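Local atomic coordinates of aminopeptidase N family protein (Idiomarina loihiensis L2TR, PDB entry 4FGM), a protein that probably acts as a zinc-dependent aminopeptidase of the M61 family, removing residues from the N-terminal end of peptides. Residues W136-M142 / Y166-D172; R199-L204 / Y264-L268; F225-G231 / T243-R249. All blocks are in the same frame, centred on the assembly; numbering follows the deposited sequence.

Interaction 1: residues W136-M142 / Y166-D172; sequences WKVATGM and YPFLIGD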
loop_
_atom_site.group_PDB
_atom_site.type_symbol
_atom_site.label_atom_id
_atom_site.label_comp_id
_atom_site.label_asym_id
_atom_site.label_seq_id
_atom_site.Cartn_x
_atom_site.Cartn_y
_atom_site.Cartn_z
ATOM N N TRP A 136 12.585 -23.103 13.285
ATOM C CA TRP A 136 11.743 -22.106 12.627
ATOM C C TRP A 136 10.778 -22.709 11.615
ATOM O O TRP A 136 11.053 -23.752 11.022
ATOM C CB TRP A 136 12.607 -21.074 11.912
ATOM C CG TRP A 136 13.056 -19.939 12.777
ATOM C CD1 TRP A 136 12.859 -19.799 14.120
ATOM C CD2 TRP A 136 13.790 -18.783 12.354
ATOM N NE1 TRP A 136 13.422 -18.629 14.561
ATOM C CE2 TRP A 136 13.997 -17.981 13.498
ATOM C CE3 TRP A 136 14.283 -18.341 11.118
ATOM C CZ2 TRP A 136 14.689 -16.767 13.450
ATOM C CZ3 TRP A 136 14.971 -17.127 11.066
ATOM C CH2 TRP A 136 15.161 -16.353 12.229
ATOM N N LYS A 137 9.643 -22.042 11.419
ATOM C CA LYS A 137 8.650 -22.492 10.452
ATOM C C LYS A 137 8.754 -21.661 9.186
ATOM O O LYS A 137 9.381 -20.596 9.174
ATOM C CB LYS A 137 7.239 -22.382 11.019
ATOM C CG LYS A 137 6.963 -23.309 12.187
ATOM C CD LYS A 137 5.487 -23.284 12.544
ATOM C CE LYS A 137 5.268 -23.656 14.001
ATOM N NZ LYS A 137 5.957 -24.929 14.358
ATOM N N VAL A 138 8.126 -22.155 8.124
ATOM C CA VAL A 138 8.150 -21.500 6.827
ATOM C C VAL A 138 6.735 -21.291 6.312
ATOM O O VAL A 138 5.866 -22.146 6.493
ATOM C CB VAL A 138 8.927 -22.366 5.797
ATOM C CG1 VAL A 138 8.835 -21.757 4.408
ATOM C CG2 VAL A 138 10.364 -22.498 6.225
ATOM N N ALA A 139 6.510 -20.151 5.667
ATOM C CA ALA A 139 5.206 -19.832 5.103
ATOM C C ALA A 139 5.426 -19.082 3.795
ATOM O O ALA A 139 6.263 -18.178 3.711
ATOM C CB ALA A 139 4.395 -18.976 6.083
ATOM N N THR A 140 4.679 -19.475 2.773
ATOM C CA THR A 140 4.782 -18.862 1.457
ATOM C C THR A 140 3.717 -19.451 0.546
ATOM O O THR A 140 3.155 -20.509 0.830
ATOM C CB THR A 140 6.149 -19.138 0.810
ATOM O OG1 THR A 140 6.178 -18.559 -0.500
ATOM C CG2 THR A 140 6.393 -20.653 0.687
ATOM N N GLY A 141 3.445 -18.767 -0.554
ATOM C CA GLY A 141 2.460 -19.269 -1.487
ATOM C C GLY A 141 3.127 -19.977 -2.652
ATOM O O GLY A 141 2.453 -20.509 -3.533
HETATM N N MSE A 142 4.457 -19.981 -2.673
HETATM C CA MSE A 142 5.165 -20.646 -3.765
HETATM C C MSE A 142 4.887 -22.148 -3.717
HETATM O O MSE A 142 5.030 -22.774 -2.671
HETATM C CB MSE A 142 6.664 -20.403 -3.663
HETATM C CG MSE A 142 7.415 -20.709 -4.949
HETATM SE SE MSE A 142 9.309 -20.288 -4.838
HETATM C CE MSE A 142 9.200 -18.349 -4.919
ATOM N N TYR A 166 6.486 -14.493 -4.956
ATOM C CA TYR A 166 6.161 -15.330 -3.807
ATOM C C TYR A 166 7.072 -14.939 -2.654
ATOM O O TYR A 166 8.211 -15.387 -2.586
ATOM C CB TYR A 166 6.371 -16.830 -4.106
ATOM C CG TYR A 166 5.485 -17.412 -5.179
ATOM C CD1 TYR A 166 6.024 -17.852 -6.384
ATOM C CD2 TYR A 166 4.109 -17.539 -4.982
ATOM C CE1 TYR A 166 5.217 -18.406 -7.375
ATOM C CE2 TYR A 166 3.288 -18.091 -5.960
ATOM C CZ TYR A 166 3.847 -18.525 -7.159
ATOM O OH TYR A 166 3.043 -19.080 -8.136
ATOM N N PRO A 167 6.602 -14.069 -1.750
ATOM C CA PRO A 167 7.486 -13.706 -0.634
ATOM C C PRO A 167 7.547 -14.855 0.365
ATOM O O PRO A 167 6.686 -15.728 0.351
ATOM C CB PRO A 167 6.825 -12.454 -0.053
ATOM C CG PRO A 167 5.354 -12.649 -0.396
ATOM C CD PRO A 167 5.436 -13.167 -1.820
ATOM N N PHE A 168 8.571 -14.857 1.213
ATOM C CA PHE A 168 8.747 -15.900 2.226
ATOM C C PHE A 168 8.851 -15.279 3.620
ATOM O O PHE A 168 9.465 -14.222 3.802
ATOM C CB PHE A 168 10.033 -16.715 1.976
ATOM C CG PHE A 168 9.895 -17.808 0.949
ATOM C CD1 PHE A 168 9.762 -17.506 -0.404
ATOM C CD2 PHE A 168 9.919 -19.147 1.338
ATOM C CE1 PHE A 168 9.672 -18.522 -1.363
ATOM C CE2 PHE A 168 9.828 -20.172 0.390
ATOM C CZ PHE A 168 9.699 -19.859 -0.962
ATOM N N LEU A 169 8.257 -15.950 4.600
ATOM C CA LEU A 169 8.292 -15.508 5.989
ATOM C C LEU A 169 8.698 -16.716 6.837
ATOM O O LEU A 169 8.084 -17.782 6.752
ATOM C CB LEU A 169 6.912 -14.995 6.426
ATOM C CG LEU A 169 6.770 -14.545 7.886
ATOM C CD1 LEU A 169 7.829 -13.492 8.199
ATOM C CD2 LEU A 169 5.370 -13.980 8.128
ATOM N N ILE A 170 9.742 -16.554 7.639
ATOM C CA ILE A 170 10.205 -17.640 8.483
ATOM C C ILE A 170 10.373 -17.191 9.932
ATOM O O ILE A 170 10.610 -16.022 10.199
ATOM C CB ILE A 170 11.549 -18.216 7.957
ATOM C CG1 ILE A 170 12.606 -17.116 7.867
ATOM C CG2 ILE A 170 11.344 -18.825 6.583
ATOM C CD1 ILE A 170 13.955 -17.602 7.350
ATOM N N GLY A 171 10.243 -18.126 10.868
ATOM C CA GLY A 171 10.395 -17.783 12.268
ATOM C C GLY A 171 9.480 -18.606 13.148
ATOM O O GLY A 171 9.024 -19.675 12.748
ATOM N N ASP A 172 9.219 -18.112 14.352
ATOM C CA ASP A 172 8.339 -18.795 15.296
ATOM C C ASP A 172 6.929 -18.342 14.920
ATOM O O ASP A 172 6.313 -17.533 15.601
ATOM C CB ASP A 172 8.711 -18.374 16.726
ATOM C CG ASP A 172 7.829 -19.019 17.779
ATOM O OD1 ASP A 172 7.195 -20.058 17.488
ATOM O OD2 ASP A 172 7.781 -18.487 18.908
HETATM O O HOH W 1 4.376 -16.129 -0.993
#
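K137 and G171 pair through backbone bonds in both directions, and A139 and L169 do the same two residues further along. The K137 N to G171 O bond is nearly straight at 173°, whereas the A139 N to L169 O bond is bent, with an N-H...O angle of 136°. Between these pairs, I170 CA sends a C-H toward K137 O at 3.1 Å.

The 137-140 and 168-171 strands thus form an antiparallel pair in the N-terminal M61 region. V138, F168 and I170 point to one face, where L125 and L127 of strand 123-127 also meet F168. A139 and L169 point to the other, against L226 of strand 222-230 and V188.

Three CH-pi contacts mark the ends. G171 CA lies over the five-membered ring of W136, 3.5 Å from its centroid, while I170 CD1 touches W136 CE3 on the same indole. T140 CB sits over the F168 ring. M142 CA lies over the Y166 ring, 3.6 Å from its centroid.

M142 is a selenomethionine. Its CG is anti to the backbone N (chi1 -163°), and the bend at chi3 brings CE to 3.3 Å from Y166 CB. Its SE stands at the edge of F168, in a Met-aromatic contact.

T140 OG1 donates to P167 O at 3.0 Å, from above the carbonyl plane. It also accepts from M142 N, an ST turn. A water joins G141 N to P167 O.

Interaction 2: residues R199-L204 / Y264-L268; sequences RITADL and YQTFL
Y264 points its ring at helix 197-215 and ends in a hydrogen bond. Its OH donates to D203 OD2 at 2.8 Å. The carboxylate uses the lone pair facing away from its other oxygen, and its plane is turned 36° from the ring. OD2 lies at the ring's edge, near its plane. Y264 CG is anti to the backbone N, and the ring extends across the gap between the helices.

R199 lies one helical turn before D203. Its guanidinium is almost perpendicular to the Y264 ring, with 83° between the planes. R199 NE is 3.7 Å from Y264 CE2, an oblique approach. The same NE makes a weak bond and salt bridge to D203 OD2 at 3.4 Å, so OD2 takes two donors. R199 NH1 and NH2 are held by the backbone oxygens of Q257 and Y258, which probably helps fix the arginine in place.

I200 fits between the two rings of the other helix. Its CG1 meets Y264 CE1 at 3.8 Å obliquely, and its CG2 meets the edge of F267 at CE2, 3.9 Å away. L268 CD1 lies over one face of the Y264 ring, offset toward the rim. L268 CD2 also touches L204 CD2 at 4.1 Å.

The short helical segments are 11.8 Å apart at closest approach and cross at -46°, so large side chains bridge them. This is helix-helix packing in the catalytic region of an M61 peptidase. Helix 262-277 carries the HExxH zinc motif, with the zinc ligands H273 and H277 further along.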
loop_
_atom_site.group_PDB
_atom_site.type_symbol
_atom_site.label_atom_id
_atom_site.label_comp_id
_atom_site.label_asym_id
_atom_site.label_seq_id
_atom_site.Cartn_x
_atom_site.Cartn_y
_atom_site.Cartn_z
ATOM N N ARG A 199 -10.998 -15.423 15.920
ATOM C CA ARG A 199 -11.868 -14.292 15.615
ATOM C C ARG A 199 -11.428 -13.539 14.359
ATOM O O ARG A 199 -12.253 -13.257 13.492
ATOM C CB ARG A 199 -11.925 -13.351 16.821
ATOM C CG ARG A 199 -12.964 -12.253 16.742
ATOM C CD ARG A 199 -12.414 -11.010 16.091
ATOM N NE ARG A 199 -13.318 -9.865 16.225
ATOM C CZ ARG A 199 -13.657 -9.294 17.381
ATOM N NH1 ARG A 199 -13.176 -9.755 18.531
ATOM N NH2 ARG A 199 -14.473 -8.248 17.386
ATOM N N ILE A 200 -10.138 -13.226 14.254
ATOM C CA ILE A 200 -9.617 -12.504 13.090
ATOM C C ILE A 200 -9.817 -13.337 11.828
ATOM O O ILE A 200 -10.213 -12.841 10.782
ATOM C CB ILE A 200 -8.104 -12.192 13.264
ATOM C CG1 ILE A 200 -7.907 -11.232 14.440
ATOM C CG2 ILE A 200 -7.540 -11.573 12.005
ATOM C CD1 ILE A 200 -6.453 -11.046 14.844
ATOM N N THR A 201 -9.545 -14.623 11.951
ATOM C CA THR A 201 -9.679 -15.549 10.850
ATOM C C THR A 201 -11.138 -15.657 10.413
ATOM O O THR A 201 -11.437 -15.729 9.219
ATOM C CB THR A 201 -9.094 -16.913 11.269
ATOM O OG1 THR A 201 -7.861 -17.122 10.567
ATOM C CG2 THR A 201 -10.056 -18.039 11.006
ATOM N N ALA A 202 -12.046 -15.651 11.384
ATOM C CA ALA A 202 -13.470 -15.722 11.087
ATOM C C ALA A 202 -13.882 -14.477 10.303
ATOM O O ALA A 202 -14.677 -14.567 9.363
ATOM C CB ALA A 202 -14.274 -15.824 12.375
ATOM N N ASP A 203 -13.351 -13.312 10.681
ATOM C CA ASP A 203 -13.684 -12.092 9.952
ATOM C C ASP A 203 -13.068 -12.104 8.549
ATOM O O ASP A 203 -13.704 -11.661 7.583
ATOM C CB ASP A 203 -13.221 -10.844 10.714
ATOM C CG ASP A 203 -14.061 -10.570 11.948
ATOM O OD1 ASP A 203 -15.228 -11.018 11.979
ATOM O OD2 ASP A 203 -13.562 -9.898 12.876
ATOM N N LEU A 204 -11.838 -12.608 8.430
ATOM C CA LEU A 204 -11.193 -12.663 7.122
ATOM C C LEU A 204 -11.994 -13.577 6.189
ATOM O O LEU A 204 -12.131 -13.294 4.989
ATOM C CB LEU A 204 -9.745 -13.155 7.244
ATOM C CG LEU A 204 -8.758 -12.177 7.905
ATOM C CD1 LEU A 204 -7.362 -12.806 7.987
ATOM C CD2 LEU A 204 -8.714 -10.869 7.099
ATOM N N TYR A 264 -8.089 -2.313 14.788
ATOM C CA TYR A 264 -8.369 -3.607 14.192
ATOM C C TYR A 264 -9.005 -3.387 12.823
ATOM O O TYR A 264 -8.743 -4.134 11.878
ATOM C CB TYR A 264 -9.293 -4.420 15.096
ATOM C CG TYR A 264 -9.705 -5.764 14.528
ATOM C CD1 TYR A 264 -8.789 -6.566 13.845
ATOM C CD2 TYR A 264 -11.008 -6.247 14.699
ATOM C CE1 TYR A 264 -9.160 -7.817 13.346
ATOM C CE2 TYR A 264 -11.389 -7.492 14.209
ATOM C CZ TYR A 264 -10.462 -8.274 13.531
ATOM O OH TYR A 264 -10.822 -9.507 13.037
ATOM N N GLN A 265 -9.824 -2.346 12.717
ATOM C CA GLN A 265 -10.483 -2.004 11.458
ATOM C C GLN A 265 -9.441 -1.677 10.383
ATOM O O GLN A 265 -9.588 -2.056 9.222
ATOM C CB GLN A 265 -11.429 -0.814 11.675
ATOM C CG GLN A 265 -11.894 -0.107 10.410
ATOM C CD GLN A 265 -11.267 1.268 10.260
ATOM O OE1 GLN A 265 -10.297 1.451 9.518
ATOM N NE2 GLN A 265 -11.814 2.244 10.980
ATOM N N THR A 266 -8.388 -0.971 10.778
ATOM C CA THR A 266 -7.324 -0.613 9.850
ATOM C C THR A 266 -6.662 -1.884 9.306
ATOM O O THR A 266 -6.323 -1.959 8.125
ATOM C CB THR A 266 -6.271 0.268 10.541
ATOM O OG1 THR A 266 -6.850 1.543 10.832
ATOM C CG2 THR A 266 -5.069 0.480 9.641
ATOM N N PHE A 267 -6.494 -2.883 10.167
ATOM C CA PHE A 267 -5.888 -4.144 9.756
ATOM C C PHE A 267 -6.794 -4.881 8.775
ATOM O O PHE A 267 -6.337 -5.362 7.733
ATOM C CB PHE A 267 -5.619 -5.040 10.968
ATOM C CG PHE A 267 -5.068 -6.390 10.605
ATOM C CD1 PHE A 267 -3.781 -6.517 10.095
ATOM C CD2 PHE A 267 -5.850 -7.533 10.746
ATOM C CE1 PHE A 267 -3.277 -7.775 9.726
ATOM C CE2 PHE A 267 -5.362 -8.786 10.382
ATOM C CZ PHE A 267 -4.072 -8.909 9.871
ATOM N N LEU A 268 -8.079 -4.977 9.112
ATOM C CA LEU A 268 -9.022 -5.660 8.235
ATOM C C LEU A 268 -9.103 -4.949 6.896
ATOM O O LEU A 268 -9.243 -5.581 5.847
ATOM C CB LEU A 268 -10.404 -5.723 8.877
ATOM C CG LEU A 268 -10.480 -6.645 10.096
ATOM C CD1 LEU A 268 -11.899 -6.701 10.621
ATOM C CD2 LEU A 268 -9.998 -8.025 9.717
#

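Interaction 3: residues F225-G231 / T243-R249; sequences FLTMVVG and TALLCSR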
loop_
_atom_site.group_PDB
_atom_site.type_symbol
_atom_site.label_atom_id
_atom_site.label_comp_id
_atom_site.label_asym_id
_atom_site.label_seq_id
_atom_site.Cartn_x
_atom_site.Cartn_y
_atom_site.Cartn_z
ATOM N N PHE A 225 -1.915 -14.885 4.141
ATOM C CA PHE A 225 -1.678 -13.524 4.614
ATOM C C PHE A 225 -0.428 -13.568 5.490
ATOM O O PHE A 225 -0.508 -13.942 6.662
ATOM C CB PHE A 225 -2.865 -13.021 5.438
ATOM C CG PHE A 225 -4.104 -12.750 4.633
ATOM C CD1 PHE A 225 -5.055 -13.744 4.431
ATOM C CD2 PHE A 225 -4.325 -11.494 4.081
ATOM C CE1 PHE A 225 -6.225 -13.481 3.700
ATOM C CE2 PHE A 225 -5.481 -11.226 3.355
ATOM C CZ PHE A 225 -6.431 -12.223 3.159
ATOM N N LEU A 226 0.724 -13.221 4.912
ATOM C CA LEU A 226 1.991 -13.234 5.646
ATOM C C LEU A 226 2.095 -11.934 6.432
ATOM O O LEU A 226 2.218 -10.851 5.853
ATOM C CB LEU A 226 3.164 -13.373 4.674
ATOM C CG LEU A 226 3.059 -14.565 3.718
ATOM C CD1 LEU A 226 4.293 -14.602 2.814
ATOM C CD2 LEU A 226 2.935 -15.868 4.510
ATOM N N THR A 227 2.070 -12.047 7.754
ATOM C CA THR A 227 2.076 -10.866 8.598
ATOM C C THR A 227 3.196 -10.700 9.601
ATOM O O THR A 227 3.402 -11.546 10.466
ATOM C CB THR A 227 0.746 -10.782 9.386
ATOM O OG1 THR A 227 -0.351 -10.907 8.474
ATOM C CG2 THR A 227 0.632 -9.455 10.119
HETATM N N MSE A 228 3.913 -9.589 9.480
HETATM C CA MSE A 228 4.964 -9.246 10.425
HETATM C C MSE A 228 4.312 -8.256 11.400
HETATM O O MSE A 228 3.716 -7.245 10.991
HETATM C CB MSE A 228 6.151 -8.598 9.715
HETATM C CG MSE A 228 7.063 -9.596 9.049
HETATM SE SE MSE A 228 8.455 -8.739 8.031
HETATM C CE MSE A 228 7.364 -8.130 6.552
ATOM N N VAL A 229 4.409 -8.556 12.687
ATOM C CA VAL A 229 3.802 -7.707 13.698
ATOM C C VAL A 229 4.843 -6.980 14.530
ATOM O O VAL A 229 5.633 -7.614 15.232
ATOM C CB VAL A 229 2.913 -8.533 14.654
ATOM C CG1 VAL A 229 2.092 -7.599 15.538
ATOM C CG2 VAL A 229 2.009 -9.458 13.855
ATOM N N VAL A 230 4.829 -5.653 14.461
ATOM C CA VAL A 230 5.769 -4.844 15.222
ATOM C C VAL A 230 5.015 -3.879 16.138
ATOM O O VAL A 230 3.799 -3.966 16.267
ATOM C CB VAL A 230 6.689 -4.050 14.278
ATOM C CG1 VAL A 230 7.450 -5.012 13.383
ATOM C CG2 VAL A 230 5.869 -3.075 13.444
ATOM N N GLY A 231 5.733 -2.962 16.772
ATOM C CA GLY A 231 5.076 -2.025 17.664
ATOM C C GLY A 231 4.333 -0.941 16.910
ATOM O O GLY A 231 3.187 -0.596 17.227
ATOM N N THR A 243 0.120 -12.256 0.327
ATOM C CA THR A 243 0.418 -10.854 0.541
ATOM C C THR A 243 1.339 -10.758 1.742
ATOM O O THR A 243 1.281 -11.591 2.645
ATOM C CB THR A 243 -0.865 -10.006 0.783
ATOM O OG1 THR A 243 -0.499 -8.627 0.927
ATOM C CG2 THR A 243 -1.602 -10.464 2.030
ATOM N N ALA A 244 2.216 -9.762 1.722
ATOM C CA ALA A 244 3.139 -9.533 2.827
ATOM C C ALA A 244 2.673 -8.253 3.526
ATOM O O ALA A 244 2.587 -7.182 2.910
ATOM C CB ALA A 244 4.569 -9.375 2.305
ATOM N N LEU A 245 2.362 -8.378 4.811
ATOM C CA LEU A 245 1.881 -7.250 5.593
ATOM C C LEU A 245 2.768 -6.924 6.781
ATOM O O LEU A 245 3.369 -7.807 7.388
ATOM C CB LEU A 245 0.486 -7.549 6.139
ATOM C CG LEU A 245 -0.577 -8.132 5.213
ATOM C CD1 LEU A 245 -1.758 -8.618 6.064
ATOM C CD2 LEU A 245 -1.006 -7.078 4.184
ATOM N N LEU A 246 2.838 -5.642 7.108
ATOM C CA LEU A 246 3.576 -5.187 8.277
ATOM C C LEU A 246 2.530 -4.388 9.036
ATOM O O LEU A 246 2.021 -3.394 8.526
ATOM C CB LEU A 246 4.738 -4.277 7.893
ATOM C CG LEU A 246 5.457 -3.689 9.112
ATOM C CD1 LEU A 246 6.079 -4.812 9.938
ATOM C CD2 LEU A 246 6.517 -2.696 8.649
ATOM N N CYS A 247 2.178 -4.835 10.235
ATOM C CA CYS A 247 1.166 -4.127 11.010
ATOM C C CYS A 247 1.556 -3.911 12.460
ATOM O O CYS A 247 2.476 -4.540 12.976
ATOM C CB CYS A 247 -0.166 -4.878 10.956
ATOM S SG CYS A 247 -0.175 -6.372 11.935
ATOM N N SER A 248 0.829 -3.014 13.117
ATOM C CA SER A 248 1.080 -2.701 14.517
ATOM C C SER A 248 0.384 -3.722 15.400
ATOM O O SER A 248 -0.725 -4.171 15.104
ATOM C CB SER A 248 0.581 -1.295 14.827
ATOM O OG SER A 248 1.225 -0.362 13.978
ATOM N N ARG A 249 1.048 -4.081 16.489
ATOM C CA ARG A 249 0.531 -5.070 17.422
ATOM C C ARG A 249 -0.836 -4.689 17.978
ATOM O O ARG A 249 -1.621 -5.558 18.360
ATOM C CB ARG A 249 1.536 -5.260 18.550
ATOM C CG ARG A 249 1.341 -6.499 19.399
ATOM C CD ARG A 249 2.632 -6.806 20.163
ATOM N NE ARG A 249 3.299 -5.571 20.546
ATOM C CZ ARG A 249 4.488 -5.186 20.104
ATOM N NH1 ARG A 249 5.176 -5.940 19.262
ATOM N NH2 ARG A 249 4.966 -4.015 20.472
#
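T227, L245 and C247 form the apolar centre on one face of the strand pair. T227 CG2 touches C247 SG at 3.7 Å, and L245 CD1 lies 3.6 Å from the hydroxyl T227 OG1. C247 SG stands between its backbone N and carbonyl carbon (chi1 73°), which directs the sulfur to this methyl. F225 adds its ring at one end, with CD2 against T243 CG2 and its edge toward L245 CD1. Helix 262-277 packs on this face through L270, C271 and E274.

On the other face L246 CD1 touches both M228 CB and V230 CG1. M228 also meets Q103 and F105 of strand 103-106.

Strands 222-230 and 242-248 are parallel neighbours in a mixed five-stranded sheet. Strand 235-238 lies between them in sequence and pairs antiparallel with 242-248 at the sheet's edge. This edge strand carries G236, L237 and E238 of the maleic acid pocket, and T243 OG1 bonds L237 O there.

The backbone ladder has six bonds. L226 O accepts from L245 N at 2.7 Å, and M228 N gives a nearly straight bond to L245 O (178°). The last rung runs from R249 N to V230 O at 2.8 Å.

At the polar edge the R249 guanidinium places one face toward V230 O. Its NH2 lies 3.4 Å from G231 CA, and NH1 makes a weak bond to R192 O. An alanine here is likely to leave R192 O without this donor and to uncover the backbone at V230 and G231. S248 OG bonds G233 N.

How the interactions relate
From the N terminus, interaction 1 comes first. It closes a loop of 23 residues and is complete before the others begin. Interaction 2 then closes a loop of 59 residues between helices 197-215 and 262-277. Interaction 3 is nested inside that loop and closes a short loop of 11 residues. Interactions 1 and 3 touch where A139, P167 and L169 pack on strand 222-230, so the N-terminal strands lie against the five-stranded sheet. Interactions 2 and 3 meet at F267, which rests on T227, L245 and C247. The sheet thus lies between the N-terminal strands and the zinc-binding helix. Interactions 1 and 2 do not touch; their nearest atoms are about 11 Å apart.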